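Local coordinates for F-BAR domain only protein 1 (Danio rerio, PDB 5JP2) that probably acts early in clathrin-mediated endocytosis, binding an Eps15 peptide through its mu homology domain, and may thereby regulate Bmp receptor uptake and signalling, at residues T48-T60 and W103-R115. Numbering follows the deposited sequence.
Sequences TMSFPAGITRIFT and WFNMQALTLHLQR
F59 enters helix 106-115 as a knob into a hole, its side chain lodged among M106, L109, T110 and L113, and so joins the short helix 55-60 to the longer one against the large sheet of the mu homology domain. The two segment axes approach to 9.4 Å at a signed crossing angle of -134°. With CG anti to the carbonyl carbon (chi1 -78°), the F59 ring is laid alongside helix 106-115, its far end toward M106: L113 CD1 lies at its edge, in the ring plane, 4.0 Å from F59 CD2, whereas M106 CE meets F59 CZ obliquely at 3.5 Å. From its own helix, I55 CG1 lies over one face.

The strand supplies a second ring. F51 takes L113 CD1 over one face, offset toward the rim, and F104 CZ at its edge; the L109 and F51 side chains approach from opposite directions, and L109 CD2 reaches F51 CZ at 3.9 Å, oblique to the ring. The two leucines are therefore shared, each touching both F51 and F59. Two residues earlier on the strand, M49 SD makes an oblique Met-aromatic contact with F104. V19 of strand 17-31 and L130 of strand 125-137 extend this apolar core, while S50 and P52 each pack on an aromatic side chain of the bound peptide.

At the exposed end of the helix pair the T60 methyl CG2 lies 3.2 Å from Q114 OE1. T110 sets OG1 and CG2 against F59 CB, OG1 at 3.6 Å, and the same OG1 turns back to bond M106 O at 2.5 Å. Replacing T110 by an alanine would probably open a gap beside F59 CB and deprive M106 O of its second donor. In that bond OG1 is tilted 22° from the carbonyl plane, while T110 N binds the same oxygen.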
loop_
_atom_site.group_PDB
_atom_site.type_symbol
_atom_site.label_atom_id
_atom_site.label_comp_id
_atom_site.label_asym_id
_atom_site.label_seq_id
_atom_site.Cartn_x
_atom_site.Cartn_y
_atom_site.Cartn_z
ATOM N N THR B 48 -7.162 -8.535 -3.302
ATOM C CA THR B 48 -8.594 -8.762 -3.266
ATOM C C THR B 48 -9.109 -8.898 -4.699
ATOM O O THR B 48 -8.584 -8.279 -5.621
ATOM C CB THR B 48 -9.293 -7.617 -2.524
ATOM O OG1 THR B 48 -8.943 -7.676 -1.146
ATOM C CG2 THR B 48 -10.774 -7.712 -2.625
ATOM N N MET B 49 -10.110 -9.747 -4.899
ATOM C CA MET B 49 -10.758 -9.842 -6.195
ATOM C C MET B 49 -12.242 -9.563 -6.043
ATOM O O MET B 49 -12.866 -9.986 -5.073
ATOM C CB MET B 49 -10.536 -11.192 -6.846
ATOM C CG MET B 49 -11.129 -11.257 -8.225
ATOM S SD MET B 49 -10.710 -12.720 -9.141
ATOM C CE MET B 49 -9.009 -12.438 -9.526
ATOM N N SER B 50 -12.790 -8.818 -6.995
ATOM C CA SER B 50 -14.183 -8.406 -6.981
ATOM C C SER B 50 -14.953 -9.098 -8.104
ATOM O O SER B 50 -14.417 -9.345 -9.183
ATOM C CB SER B 50 -14.284 -6.891 -7.118
ATOM O OG SER B 50 -15.600 -6.454 -6.878
ATOM N N PHE B 51 -16.214 -9.423 -7.831
ATOM C CA PHE B 51 -17.078 -10.127 -8.759
ATOM C C PHE B 51 -18.377 -9.364 -8.969
ATOM O O PHE B 51 -18.987 -8.903 -8.005
ATOM C CB PHE B 51 -17.417 -11.534 -8.263
ATOM C CG PHE B 51 -16.257 -12.466 -8.238
ATOM C CD1 PHE B 51 -15.354 -12.447 -7.201
ATOM C CD2 PHE B 51 -16.078 -13.373 -9.246
ATOM C CE1 PHE B 51 -14.303 -13.307 -7.188
ATOM C CE2 PHE B 51 -15.028 -14.224 -9.232
ATOM C CZ PHE B 51 -14.134 -14.192 -8.200
ATOM N N PRO B 52 -18.852 -9.274 -10.204
ATOM C CA PRO B 52 -20.109 -8.565 -10.448
ATOM C C PRO B 52 -21.277 -9.387 -9.943
ATOM O O PRO B 52 -21.277 -10.611 -10.034
ATOM C CB PRO B 52 -20.140 -8.414 -11.970
ATOM C CG PRO B 52 -19.273 -9.486 -12.478
ATOM C CD PRO B 52 -18.208 -9.714 -11.450
ATOM N N ALA B 53 -22.264 -8.702 -9.370
ATOM C CA ALA B 53 -23.350 -9.411 -8.709
ATOM C C ALA B 53 -23.989 -10.434 -9.635
ATOM O O ALA B 53 -24.340 -11.535 -9.211
ATOM C CB ALA B 53 -24.380 -8.422 -8.184
ATOM N N GLY B 54 -24.101 -10.114 -10.918
ATOM C CA GLY B 54 -24.790 -11.015 -11.812
ATOM C C GLY B 54 -24.074 -12.318 -12.072
ATOM O O GLY B 54 -24.666 -13.220 -12.665
ATOM N N ILE B 55 -22.823 -12.449 -11.639
ATOM C CA ILE B 55 -22.090 -13.670 -11.943
ATOM C C ILE B 55 -22.505 -14.796 -11.011
ATOM O O ILE B 55 -22.202 -15.962 -11.279
ATOM C CB ILE B 55 -20.575 -13.422 -11.884
ATOM C CG1 ILE B 55 -19.820 -14.510 -12.632
ATOM C CG2 ILE B 55 -20.092 -13.403 -10.468
ATOM C CD1 ILE B 55 -18.394 -14.186 -12.825
ATOM N N THR B 56 -23.200 -14.479 -9.923
ATOM C CA THR B 56 -23.737 -15.518 -9.057
ATOM C C THR B 56 -24.731 -16.375 -9.819
ATOM O O THR B 56 -24.573 -17.597 -9.923
ATOM C CB THR B 56 -24.414 -14.888 -7.848
ATOM O OG1 THR B 56 -25.604 -14.217 -8.276
ATOM C CG2 THR B 56 -23.494 -13.887 -7.205
ATOM N N ARG B 57 -25.762 -15.732 -10.371
ATOM C CA ARG B 57 -26.802 -16.447 -11.094
ATOM C C ARG B 57 -26.201 -17.356 -12.147
ATOM O O ARG B 57 -26.747 -18.421 -12.434
ATOM C CB ARG B 57 -27.779 -15.450 -11.710
ATOM C CG ARG B 57 -28.551 -14.664 -10.663
ATOM C CD ARG B 57 -29.623 -13.779 -11.280
ATOM N NE ARG B 57 -30.395 -13.065 -10.265
ATOM C CZ ARG B 57 -31.339 -12.170 -10.539
ATOM N NH1 ARG B 57 -31.627 -11.874 -11.800
ATOM N NH2 ARG B 57 -31.992 -11.566 -9.554
ATOM N N ILE B 58 -25.080 -16.957 -12.733
ATOM C CA ILE B 58 -24.388 -17.849 -13.650
ATOM C C ILE B 58 -23.818 -19.033 -12.891
ATOM O O ILE B 58 -23.969 -20.185 -13.303
ATOM C CB ILE B 58 -23.281 -17.096 -14.404
ATOM C CG1 ILE B 58 -23.868 -15.962 -15.232
ATOM C CG2 ILE B 58 -22.519 -18.045 -15.284
ATOM C CD1 ILE B 58 -24.681 -16.442 -16.401
ATOM N N PHE B 59 -23.165 -18.766 -11.757
ATOM C CA PHE B 59 -22.458 -19.824 -11.044
ATOM C C PHE B 59 -23.415 -20.792 -10.370
ATOM O O PHE B 59 -23.228 -22.010 -10.453
ATOM C CB PHE B 59 -21.512 -19.219 -10.009
ATOM C CG PHE B 59 -20.229 -18.686 -10.583
ATOM C CD1 PHE B 59 -19.793 -19.065 -11.830
ATOM C CD2 PHE B 59 -19.434 -17.834 -9.847
ATOM C CE1 PHE B 59 -18.606 -18.580 -12.338
ATOM C CE2 PHE B 59 -18.242 -17.356 -10.357
ATOM C CZ PHE B 59 -17.834 -17.726 -11.597
ATOM N N THR B 60 -24.439 -20.277 -9.690
ATOM C CA THR B 60 -25.412 -21.156 -9.051
ATOM C C THR B 60 -26.073 -22.069 -10.066
ATOM O O THR B 60 -26.280 -23.254 -9.800
ATOM C CB THR B 60 -26.456 -20.337 -8.310
ATOM O OG1 THR B 60 -27.308 -19.688 -9.262
ATOM C CG2 THR B 60 -25.778 -19.298 -7.461
ATOM N N TRP B 103 -5.655 -21.564 -8.956
ATOM C CA TRP B 103 -6.950 -21.884 -9.537
ATOM C C TRP B 103 -8.016 -21.779 -8.465
ATOM O O TRP B 103 -7.787 -22.148 -7.319
ATOM C CB TRP B 103 -6.976 -23.292 -10.140
ATOM C CG TRP B 103 -5.929 -23.496 -11.162
ATOM C CD1 TRP B 103 -6.093 -23.478 -12.515
ATOM C CD2 TRP B 103 -4.542 -23.738 -10.929
ATOM N NE1 TRP B 103 -4.893 -23.693 -13.140
ATOM C CE2 TRP B 103 -3.923 -23.857 -12.189
ATOM C CE3 TRP B 103 -3.763 -23.869 -9.781
ATOM C CZ2 TRP B 103 -2.560 -24.099 -12.331
ATOM C CZ3 TRP B 103 -2.410 -24.110 -9.926
ATOM C CH2 TRP B 103 -1.823 -24.221 -11.189
ATOM N N PHE B 104 -9.181 -21.291 -8.837
ATOM C CA PHE B 104 -10.291 -21.254 -7.909
ATOM C C PHE B 104 -10.946 -22.621 -7.794
ATOM O O PHE B 104 -11.000 -23.392 -8.753
ATOM C CB PHE B 104 -11.340 -20.248 -8.360
ATOM C CG PHE B 104 -11.113 -18.877 -7.851
ATOM C CD1 PHE B 104 -11.608 -18.486 -6.640
ATOM C CD2 PHE B 104 -10.398 -17.973 -8.600
ATOM C CE1 PHE B 104 -11.393 -17.224 -6.188
ATOM C CE2 PHE B 104 -10.184 -16.719 -8.142
ATOM C CZ PHE B 104 -10.684 -16.344 -6.941
ATOM N N ASN B 105 -11.483 -22.891 -6.612
ATOM C CA ASN B 105 -12.440 -23.966 -6.439
ATOM C C ASN B 105 -13.812 -23.401 -6.775
ATOM O O ASN B 105 -14.350 -22.589 -6.022
ATOM C CB ASN B 105 -12.381 -24.464 -4.998
ATOM C CG ASN B 105 -13.321 -25.622 -4.720
ATOM O OD1 ASN B 105 -12.893 -26.649 -4.209
ATOM N ND2 ASN B 105 -14.591 -25.464 -5.028
ATOM N N MET B 106 -14.398 -23.838 -7.878
ATOM C CA MET B 106 -15.576 -23.119 -8.343
ATOM C C MET B 106 -16.794 -23.438 -7.499
ATOM O O MET B 106 -17.706 -22.616 -7.397
ATOM C CB MET B 106 -15.850 -23.425 -9.815
ATOM C CG MET B 106 -14.731 -23.034 -10.772
ATOM S SD MET B 106 -14.144 -21.336 -10.711
ATOM C CE MET B 106 -15.612 -20.413 -11.052
ATOM N N GLN B 107 -16.810 -24.598 -6.858
ATOM C CA GLN B 107 -17.922 -24.934 -5.977
ATOM C C GLN B 107 -17.870 -24.109 -4.696
ATOM O O GLN B 107 -18.876 -23.543 -4.270
ATOM C CB GLN B 107 -17.914 -26.438 -5.684
ATOM C CG GLN B 107 -18.253 -27.313 -6.895
ATOM C CD GLN B 107 -17.925 -28.785 -6.684
ATOM O OE1 GLN B 107 -18.804 -29.609 -6.449
ATOM N NE2 GLN B 107 -16.654 -29.121 -6.791
ATOM N N ALA B 108 -16.696 -24.012 -4.073
ATOM C CA ALA B 108 -16.558 -23.160 -2.896
ATOM C C ALA B 108 -16.791 -21.695 -3.245
ATOM O O ALA B 108 -17.508 -20.985 -2.540
ATOM C CB ALA B 108 -15.180 -23.350 -2.266
ATOM N N LEU B 109 -16.200 -21.228 -4.345
ATOM C CA LEU B 109 -16.411 -19.848 -4.776
ATOM C C LEU B 109 -17.888 -19.546 -4.980
ATOM O O LEU B 109 -18.375 -18.496 -4.552
ATOM C CB LEU B 109 -15.634 -19.564 -6.059
ATOM C CG LEU B 109 -15.816 -18.139 -6.576
ATOM C CD1 LEU B 109 -15.318 -17.149 -5.541
ATOM C CD2 LEU B 109 -15.145 -17.922 -7.912
ATOM N N THR B 110 -18.615 -20.453 -5.634
ATOM C CA THR B 110 -20.054 -20.269 -5.824
ATOM C C THR B 110 -20.774 -20.110 -4.500
ATOM O O THR B 110 -21.584 -19.195 -4.329
ATOM C CB THR B 110 -20.647 -21.443 -6.598
ATOM O OG1 THR B 110 -19.970 -21.582 -7.845
ATOM C CG2 THR B 110 -22.106 -21.226 -6.846
ATOM N N LEU B 111 -20.528 -21.027 -3.564
ATOM C CA LEU B 111 -21.165 -20.934 -2.259
ATOM C C LEU B 111 -20.783 -19.643 -1.561
ATOM O O LEU B 111 -21.614 -19.014 -0.897
ATOM C CB LEU B 111 -20.778 -22.131 -1.397
ATOM C CG LEU B 111 -21.386 -23.455 -1.835
ATOM C CD1 LEU B 111 -20.879 -24.580 -0.987
ATOM C CD2 LEU B 111 -22.882 -23.364 -1.733
ATOM N N HIS B 112 -19.530 -19.225 -1.712
ATOM C CA HIS B 112 -19.065 -18.028 -1.024
ATOM C C HIS B 112 -19.785 -16.789 -1.524
ATOM O O HIS B 112 -20.179 -15.931 -0.731
ATOM C CB HIS B 112 -17.557 -17.884 -1.189
ATOM C CG HIS B 112 -17.003 -16.658 -0.550
ATOM N ND1 HIS B 112 -16.551 -16.640 0.746
ATOM C CD2 HIS B 112 -16.863 -15.398 -1.016
ATOM C CE1 HIS B 112 -16.143 -15.424 1.049
ATOM N NE2 HIS B 112 -16.322 -14.652 -0.001
ATOM N N LEU B 113 -19.957 -16.669 -2.836
ATOM C CA LEU B 113 -20.670 -15.515 -3.359
ATOM C C LEU B 113 -22.150 -15.584 -3.026
ATOM O O LEU B 113 -22.761 -14.552 -2.746
ATOM C CB LEU B 113 -20.445 -15.396 -4.863
ATOM C CG LEU B 113 -18.988 -15.236 -5.270
ATOM C CD1 LEU B 113 -18.829 -15.406 -6.761
ATOM C CD2 LEU B 113 -18.425 -13.911 -4.810
ATOM N N GLN B 114 -22.743 -16.783 -3.051
ATOM C CA GLN B 114 -24.144 -16.926 -2.663
ATOM C C GLN B 114 -24.368 -16.382 -1.269
ATOM O O GLN B 114 -25.362 -15.701 -1.016
ATOM C CB GLN B 114 -24.578 -18.389 -2.711
ATOM C CG GLN B 114 -24.789 -18.966 -4.084
ATOM C CD GLN B 114 -25.216 -20.423 -4.027
ATOM O OE1 GLN B 114 -24.970 -21.194 -4.950
ATOM N NE2 GLN B 114 -25.867 -20.802 -2.932
ATOM N N ARG B 115 -23.447 -16.666 -0.354
ATOM C CA ARG B 115 -23.586 -16.145 0.995
ATOM C C ARG B 115 -23.436 -14.636 0.986
ATOM O O ARG B 115 -24.238 -13.920 1.589
ATOM C CB ARG B 115 -22.556 -16.780 1.924
ATOM C CG ARG B 115 -22.640 -16.273 3.347
ATOM C CD ARG B 115 -21.677 -17.013 4.266
ATOM N NE ARG B 115 -21.591 -16.414 5.599
ATOM C CZ ARG B 115 -20.707 -15.483 5.949
ATOM N NH1 ARG B 115 -20.701 -14.994 7.180
ATOM N NH2 ARG B 115 -19.835 -15.027 5.062
#